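Local coordinates for avidin-related protein 4/5 (Gallus gallus, PDB 1Y55) that binds biotin with high affinity as a tetrameric, thermostable member of the avidin family, at residues A[81-84]-A[88-91]. The protein carries 1 engineered substitution. Numbering follows the deposited sequence.
Sequences CFID and KEVL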
ATOM      1  N   CYS A  81     -14.665  11.808  -2.639  1.00  7.51           N
ATOM      2  CA  CYS A  81     -15.987  12.061  -2.049  1.00  8.71           C
ATOM      3  C   CYS A  81     -17.043  11.670  -3.060  1.00  8.74           C
ATOM      4  O   CYS A  81     -17.079  12.213  -4.170  1.00 10.38           O
ATOM      5  CB  CYS A  81     -16.187  13.521  -1.685  1.00 10.35           C
ATOM      6  SG  CYS A  81     -14.716  14.440  -1.355  1.00 25.19           S
ATOM      7  N   PHE A  82     -17.884  10.720  -2.684  1.00  8.83           N
ATOM      8  CA  PHE A  82     -18.992  10.283  -3.505  1.00  9.00           C
ATOM      9  C   PHE A  82     -20.300  10.826  -2.947  1.00  9.65           C
ATOM     10  O   PHE A  82     -20.492  10.879  -1.736  1.00 10.66           O
ATOM     11  CB  PHE A  82     -19.062   8.758  -3.542  1.00  9.29           C
ATOM     12  CG  PHE A  82     -17.905   8.125  -4.219  1.00  8.97           C
ATOM     13  CD1 PHE A  82     -17.797   8.170  -5.595  1.00  9.48           C
ATOM     14  CD2 PHE A  82     -16.917   7.484  -3.494  1.00  9.29           C
ATOM     15  CE1 PHE A  82     -16.711   7.591  -6.232  1.00  9.19           C
ATOM     16  CE2 PHE A  82     -15.838   6.888  -4.128  1.00  9.43           C
ATOM     17  CZ  PHE A  82     -15.742   6.936  -5.503  1.00  9.31           C
ATOM     18  N   ILE A  83     -21.196  11.202  -3.855  1.00 10.53           N
ATOM     19  CA  ILE A  83     -22.567  11.593  -3.542  1.00 11.72           C
ATOM     20  C   ILE A  83     -23.519  10.555  -4.133  1.00 12.65           C
ATOM     21  O   ILE A  83     -23.510  10.328  -5.334  1.00 14.34           O
ATOM     22  CB  ILE A  83     -22.943  12.959  -4.179  1.00 13.77           C
ATOM     23  CG1 ILE A  83     -21.922  14.048  -3.864  1.00 15.37           C
ATOM     24  CG2 ILE A  83     -24.338  13.391  -3.731  1.00 15.11           C
ATOM     25  CD1 ILE A  83     -21.946  15.198  -4.871  1.00 16.86           C
ATOM     26  N   ASP A  84     -24.295   9.934  -3.249  1.00 13.45           N
ATOM     27  CA  ASP A  84     -25.393   8.987  -3.509  1.00 16.22           C
ATOM     28  C   ASP A  84     -26.517   9.579  -4.329  1.00 15.60           C
ATOM     29  O   ASP A  84     -26.650  10.788  -4.419  1.00 15.28           O
ATOM     30  CB  ASP A  84     -26.136   8.729  -2.179  1.00 19.19           C
ATOM     31  CG  ASP A  84     -25.985   7.353  -1.652  1.00 22.00           C
ATOM     32  OD1 ASP A  84     -26.320   7.222  -0.458  1.00 21.82           O
ATOM     33  OD2 ASP A  84     -25.575   6.362  -2.298  1.00 27.18           O
ATOM     34  N   LYS A  88     -26.443  11.587  -0.093  1.00 13.39           N
ATOM     35  CA  LYS A  88     -25.557  11.269   1.021  1.00 13.83           C
ATOM     36  C   LYS A  88     -24.107  11.151   0.556  1.00 11.97           C
ATOM     37  O   LYS A  88     -23.826  10.581  -0.497  1.00 12.60           O
ATOM     38  CB  LYS A  88     -25.986   9.973   1.684  1.00 15.44           C
ATOM     39  CG  LYS A  88     -25.250   9.677   2.976  1.00 18.84           C
ATOM     40  CD  LYS A  88     -25.767   8.375   3.571  1.00 21.73           C
ATOM     41  CE  LYS A  88     -25.154   7.169   2.886  1.00 23.41           C
ATOM     42  NZ  LYS A  88     -23.944   6.649   3.583  1.00 24.05           N
ATOM     43  N   GLU A  89     -23.198  11.694   1.360  1.00 10.98           N
ATOM     44  CA  GLU A  89     -21.781  11.742   1.023  1.00 10.65           C
ATOM     45  C   GLU A  89     -20.966  10.737   1.819  1.00 10.44           C
ATOM     46  O   GLU A  89     -21.166  10.547   3.015  1.00 12.22           O
ATOM     47  CB  GLU A  89     -21.240  13.148   1.263  1.00 11.85           C
ATOM     48  CG  GLU A  89     -21.877  14.139   0.301  1.00 14.55           C
ATOM     49  CD  GLU A  89     -21.521  15.590   0.545  1.00 18.45           C
ATOM     50  OE1 GLU A  89     -21.106  15.921   1.646  1.00 22.81           O
ATOM     51  OE2 GLU A  89     -21.682  16.404  -0.373  1.00 19.67           O
ATOM     52  N   VAL A  90     -20.044  10.087   1.135  1.00  9.44           N
ATOM     53  CA  VAL A  90     -19.096   9.166   1.749  1.00  9.57           C
ATOM     54  C   VAL A  90     -17.715   9.520   1.229  1.00  8.37           C
ATOM     55  O   VAL A  90     -17.531   9.753   0.034  1.00  9.55           O
ATOM     56  CB  VAL A  90     -19.412   7.687   1.378  1.00 10.56           C
ATOM     57  CG1 VAL A  90     -18.327   6.730   1.878  1.00 11.86           C
ATOM     58  CG2 VAL A  90     -20.781   7.257   1.912  1.00 12.04           C
ATOM     59  N   LEU A  91     -16.739   9.544   2.129  1.00  7.51           N
ATOM     60  CA  LEU A  91     -15.333   9.582   1.719  1.00  7.96           C
ATOM     61  C   LEU A  91     -14.779   8.172   1.769  1.00  7.53           C
ATOM     62  O   LEU A  91     -14.779   7.545   2.831  1.00  9.00           O
ATOM     63  CB  LEU A  91     -14.464  10.474   2.599  1.00  8.21           C
ATOM     64  CG  LEU A  91     -14.997  11.854   2.950  1.00  8.66           C
ATOM     65  CD1 LEU A  91     -14.003  12.591   3.816  1.00  9.37           C
ATOM     66  CD2 LEU A  91     -15.324  12.645   1.694  1.00  9.40           C
TER
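Phe-82 and Val-90 form the hydrogen-bonded antiparallel pair near the turn of a beta hairpin. Both their amides are satisfied by each other: Phe-82 N gives its hydrogen to Val-90 O at 2.9 Å, and Val-90 N returns one to Phe-82 O at 3.0 Å. One step closer to the turn, Asp-84 N donates to Lys-88 O at 2.9 Å in an almost straight bond (177° at the hydrogen). The same three carbonyl oxygens also take CA-H...O contacts, the shortest from Glu-89 CA to Phe-82 O at 3.2 Å; Cys-81 CA meets Val-90 O and Ile-83 CA meets Lys-88 O. On the face carrying Cys-81, Ile-83, Glu-89 and Leu-91, the CD2 branch of Leu-91 lies 3.6 Å from Cys-81 SG. Ile-83 and Glu-89 run side by side, touching loosely through CG1 and CG. From CG the Glu-89 chain stays extended (chi2 174°), and its OE1 is held by a salt bridge to Arg-120 NE on strand 111-120. At the hairpin end, Asp-84 OD1 rests 3.5 Å from Lys-88 CE, but the lysine bends at its last two torsions (chi3 80°), leaving NZ 4.7 Å from Asp-84 OD1, too far for a salt bridge, although the opposite charges may still attract weakly. Outside the pair, Cys-81 is backbone-bonded to Pro-60, just ahead of strand 61-67, and Leu-91 to Phe-118 of strand 111-120, while Ile-83 N donates to the side-chain OE1 of Gln-59. Strands 74-83 and 89-98, which make this hairpin, are neighbours in the eight-stranded antiparallel avidin barrel; Cys-81 and Leu-91 pack on Phe-62 of strand 61-67, Leu-91 and Glu-89 on Trp-10 of strand 8-12, and Phe-82 and Val-90 against Asp-103 and Ile-104 of a second subunit.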